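Local coordinates for C-domain type II peptide synthetase (Streptomyces globisporus, PDB 4ZNM), which belongs to the condensation-domain family of nonribosomal peptide synthetases, here a free-standing type II protein with the fold of the CoA-dependent acyltransferase clan, at residues Leu173-Ala177 and Ala385-Tyr390; Ala243-Phe247 and Arg396-Gln400. One frame throughout, in Å; residues are numbered along the deposited sequence.

Contact 1 of 2, residues Leu173-Ala177 and Ala385-Tyr390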
# COMPACT_ATOMS: atom_id res chain seq x y z
N LEU A 173 -19.95 -3.79 6.44
CA LEU A 173 -20.80 -3.17 7.45
C LEU A 173 -22.17 -2.79 6.90
O LEU A 173 -23.17 -2.79 7.63
CB LEU A 173 -20.06 -1.98 8.06
CG LEU A 173 -18.78 -2.49 8.78
CD1 LEU A 173 -18.09 -1.35 9.45
CD2 LEU A 173 -19.07 -3.53 9.84
N ASN A 174 -22.25 -2.52 5.60
CA ASN A 174 -23.54 -2.29 4.94
C ASN A 174 -24.36 -3.59 4.87
O ASN A 174 -25.53 -3.61 5.22
CB ASN A 174 -23.31 -1.74 3.54
CG ASN A 174 -24.58 -1.58 2.74
OD1 ASN A 174 -25.20 -2.55 2.31
ND2 ASN A 174 -24.96 -0.33 2.50
N LEU A 175 -23.73 -4.68 4.43
CA LEU A 175 -24.43 -5.96 4.34
C LEU A 175 -24.87 -6.44 5.75
O LEU A 175 -25.93 -7.03 5.92
CB LEU A 175 -23.54 -7.01 3.66
CG LEU A 175 -23.28 -6.68 2.17
CD1 LEU A 175 -22.20 -7.56 1.64
CD2 LEU A 175 -24.57 -6.81 1.29
N TYR A 176 -24.02 -6.20 6.75
CA TYR A 176 -24.35 -6.50 8.14
C TYR A 176 -25.60 -5.70 8.58
O TYR A 176 -26.57 -6.27 9.06
CB TYR A 176 -23.15 -6.17 9.06
CG TYR A 176 -23.50 -6.17 10.53
CD1 TYR A 176 -23.47 -7.35 11.26
CD2 TYR A 176 -23.84 -5.00 11.20
CE1 TYR A 176 -23.79 -7.38 12.58
CE2 TYR A 176 -24.18 -5.02 12.55
CZ TYR A 176 -24.15 -6.21 13.23
OH TYR A 176 -24.47 -6.26 14.55
N ALA A 177 -25.58 -4.39 8.37
CA ALA A 177 -26.72 -3.57 8.73
C ALA A 177 -27.97 -4.06 8.04
O ALA A 177 -29.01 -4.14 8.66
CB ALA A 177 -26.47 -2.13 8.40
N ALA A 385 -22.92 2.84 9.32
CA ALA A 385 -23.71 1.86 8.59
C ALA A 385 -24.76 1.34 9.56
O ALA A 385 -24.46 0.62 10.52
CB ALA A 385 -22.84 0.73 8.02
N GLY A 386 -26.00 1.76 9.34
CA GLY A 386 -27.08 1.38 10.22
C GLY A 386 -26.84 1.89 11.63
O GLY A 386 -26.69 3.09 11.83
N ASP A 387 -26.78 0.97 12.59
CA ASP A 387 -26.55 1.36 13.97
C ASP A 387 -25.08 1.24 14.38
O ASP A 387 -24.78 1.42 15.54
CB ASP A 387 -27.44 0.53 14.92
CG ASP A 387 -26.98 -0.90 15.10
OD1 ASP A 387 -26.06 -1.39 14.40
OD2 ASP A 387 -27.59 -1.55 15.99
N LEU A 388 -24.19 0.93 13.43
CA LEU A 388 -22.75 0.92 13.70
C LEU A 388 -22.01 2.13 13.09
O LEU A 388 -22.18 2.44 11.92
CB LEU A 388 -22.11 -0.32 13.16
CG LEU A 388 -22.07 -1.55 14.03
CD1 LEU A 388 -21.34 -2.59 13.23
CD2 LEU A 388 -21.38 -1.28 15.39
N THR A 389 -21.22 2.78 13.93
CA THR A 389 -20.23 3.77 13.51
C THR A 389 -18.85 3.10 13.38
O THR A 389 -18.46 2.29 14.21
CB THR A 389 -20.18 4.92 14.53
OG1 THR A 389 -21.43 5.64 14.52
CG2 THR A 389 -19.00 5.88 14.24
N TYR A 390 -18.11 3.39 12.32
CA TYR A 390 -16.81 2.78 12.12
C TYR A 390 -15.82 3.83 11.61
O TYR A 390 -16.15 4.69 10.80
CB TYR A 390 -16.90 1.57 11.17
CG TYR A 390 -17.40 1.85 9.77
CD1 TYR A 390 -16.52 1.86 8.68
CD2 TYR A 390 -18.75 2.07 9.53
CE1 TYR A 390 -16.98 2.10 7.38
CE2 TYR A 390 -19.23 2.30 8.26
CZ TYR A 390 -18.34 2.33 7.18
OH TYR A 390 -18.83 2.54 5.92
O HOH W 1 -23.56 -1.83 10.28
O HOH W 2 -25.54 -3.89 15.47

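Contact 2 of 2, residues Ala243-Phe247 and Arg396-Gln400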
# COMPACT_ATOMS: atom_id res chain seq x y z
N ALA A 243 10.17 -6.03 8.38
CA ALA A 243 9.84 -5.28 9.57
C ALA A 243 9.32 -3.93 9.13
O ALA A 243 9.57 -3.49 8.02
CB ALA A 243 11.03 -5.12 10.47
N TRP A 244 8.59 -3.28 10.03
CA TRP A 244 7.94 -2.03 9.76
C TRP A 244 8.16 -1.10 10.93
O TRP A 244 8.03 -1.51 12.10
CB TRP A 244 6.44 -2.23 9.53
CG TRP A 244 6.12 -3.02 8.31
CD1 TRP A 244 6.02 -4.39 8.21
CD2 TRP A 244 5.85 -2.51 7.00
NE1 TRP A 244 5.70 -4.74 6.92
CE2 TRP A 244 5.60 -3.61 6.16
CE3 TRP A 244 5.81 -1.22 6.46
CZ2 TRP A 244 5.29 -3.45 4.84
CZ3 TRP A 244 5.52 -1.08 5.14
CH2 TRP A 244 5.26 -2.19 4.34
N GLN A 245 8.55 0.14 10.63
CA GLN A 245 8.61 1.21 11.64
C GLN A 245 7.55 2.23 11.31
O GLN A 245 7.43 2.67 10.17
CB GLN A 245 10.01 1.84 11.68
CG GLN A 245 11.04 0.86 12.29
CD GLN A 245 12.44 1.43 12.41
OE1 GLN A 245 12.61 2.64 12.64
NE2 GLN A 245 13.45 0.56 12.25
N ARG A 246 6.76 2.59 12.32
CA ARG A 246 5.60 3.46 12.13
C ARG A 246 5.96 4.85 12.55
O ARG A 246 6.74 5.01 13.46
CB ARG A 246 4.42 2.99 12.96
CG ARG A 246 4.28 1.52 13.03
CD ARG A 246 3.64 0.97 11.80
NE ARG A 246 3.46 -0.46 12.01
CZ ARG A 246 3.17 -1.33 11.04
NH1 ARG A 246 3.05 -0.91 9.79
NH2 ARG A 246 3.03 -2.60 11.35
N PHE A 247 5.41 5.85 11.89
CA PHE A 247 5.63 7.22 12.30
C PHE A 247 4.43 8.07 11.93
O PHE A 247 3.53 7.63 11.20
CB PHE A 247 6.90 7.78 11.65
CG PHE A 247 6.83 7.89 10.17
CD1 PHE A 247 7.18 6.83 9.38
CD2 PHE A 247 6.42 9.07 9.56
CE1 PHE A 247 7.13 6.92 7.99
CE2 PHE A 247 6.38 9.17 8.16
CZ PHE A 247 6.73 8.09 7.39
N ARG A 396 -0.68 4.54 13.68
CA ARG A 396 -0.01 3.40 14.28
C ARG A 396 1.32 3.90 14.82
O ARG A 396 1.95 4.75 14.21
CB ARG A 396 0.21 2.28 13.25
CG ARG A 396 -1.06 1.60 12.75
CD ARG A 396 -0.79 0.52 11.72
NE ARG A 396 -0.31 -0.74 12.31
CZ ARG A 396 -0.07 -1.84 11.59
NH1 ARG A 396 -0.26 -1.83 10.29
NH2 ARG A 396 0.35 -2.96 12.18
N GLN A 397 1.73 3.38 15.96
CA GLN A 397 2.95 3.84 16.59
C GLN A 397 3.83 2.63 16.89
O GLN A 397 5.05 2.72 16.97
CB GLN A 397 2.59 4.65 17.84
CG GLN A 397 1.78 5.91 17.48
CD GLN A 397 0.93 6.46 18.62
OE1 GLN A 397 1.42 6.66 19.73
NE2 GLN A 397 -0.34 6.72 18.33
N LEU A 398 3.18 1.48 16.98
CA LEU A 398 3.83 0.24 17.35
C LEU A 398 4.54 -0.35 16.16
O LEU A 398 3.90 -0.73 15.18
CB LEU A 398 2.79 -0.75 17.88
CG LEU A 398 3.11 -1.63 19.08
CD1 LEU A 398 3.76 -0.87 20.21
CD2 LEU A 398 1.81 -2.23 19.55
N SER A 399 5.84 -0.48 16.25
CA SER A 399 6.59 -1.12 15.19
C SER A 399 6.40 -2.66 15.20
O SER A 399 5.87 -3.26 16.16
CB SER A 399 8.07 -0.75 15.29
OG SER A 399 8.69 -1.46 16.34
N GLN A 400 6.79 -3.27 14.10
CA GLN A 400 6.49 -4.67 13.82
C GLN A 400 7.78 -5.32 13.38
O GLN A 400 8.38 -4.90 12.38
CB GLN A 400 5.42 -4.79 12.73
CG GLN A 400 5.35 -6.14 12.02
CD GLN A 400 4.64 -7.15 12.85
OE1 GLN A 400 5.25 -8.03 13.49
NE2 GLN A 400 3.33 -7.02 12.89

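Contact 1 of 2, residues Leu173-Ala177 and Ala385-Tyr390
Helix 173-177 runs nearly antiparallel to strand 388-390, at 174° with the axes 10.4 Å apart, and a type II' turn from Ala385 to Leu388 brings the backbones closer, to 5.2 Å between the CA atoms of Ala177 and Gly386. Gly386 has positive phi, and a CB there would collide with that of Ala177. Water 1 bridges the two backbones, lying 2.8 Å from Leu173 O and 2.6 Å from Ala385 O. Leu173 fills the centre: its CB meets Ala385 CB at 3.9 Å, and its CD1 makes a CH-pi contact over the Tyr390 ring, 3.6 Å from the centroid. Leu388 CD1 packs 3.8 Å from Tyr176 CE2. Beyond it, water 2 joins Tyr176 OH to Asp387 OD1, both at 2.8 Å, while Tyr176 OH also bonds Asp59 N. Leu173 and Tyr390 both touch Leu54 of the neighbouring strand 47-55. This is helix-on-sheet packing at the edge of a mixed beta-sheet, where helix 162-180 covers the hairpin formed by strands 383-385 and 388-392.

Contact 2 of 2, residues Ala243-Phe247 and Arg396-Gln400
Arg246 dominates this interface through a folded side chain. With chi1 at -38° and chi2 at -79°, it curls over the 396-400 backbone, bringing Arg246 NE to Leu398 O in a 3.2 Å hydrogen bond and CG within 3.1 Å of the same oxygen. Its guanidinium stacks on that of Arg396, centres 3.3 Å apart and planes at 25°. Arg396 reaches this position with its chi3 turned to p (78°). Arg246 NH2 and Arg396 NH2, both donors, lie just 2.8 Å apart; Glu125 of helix 110-125 offsets the like charges by forming salt bridges to both arginines, and Asn122 accepts a further bond from Arg396. Gln400 bends at chi2 (p), sending its amide away from the strand so that NE2 meets Asn122 O, while its CB lies 3.5 Å from Arg246 NH2. Trp244, in an m rotamer, likewise leads its indole away, with NE1 bonded to Ser404 O. Beneath these side chains, Trp244 N to Gln400 O and Gln400 N to Trp244 O, both 2.9 Å, form one antiparallel hydrogen-bonded pair. A loop thus docks on edge strand 242-249 by a single beta bridge, reinforced by a stacked arginine pair with a shared carboxylate.

How the contacts relate
The two contacts lie in different sheets of one condensation domain, their centres 29 Å apart and their nearest atoms about 15 Å apart. Contact 1 belongs to the six-stranded mixed sheet that includes strands 47-55 and 388-392, whereas contact 2 sits at the edge of the five-stranded sheet that ends in strand 242-249. Along the chain their segments alternate: 173-177, 243-247, 385-390, 396-400. The later halves are separated by only five residues, so the chain leaves the first sheet after strand 388-392, meets the edge of the second through 396-400, and then enters that sheet as strand 410-416. This crossing connects the two halves of the characteristic two-lobed condensation-domain fold.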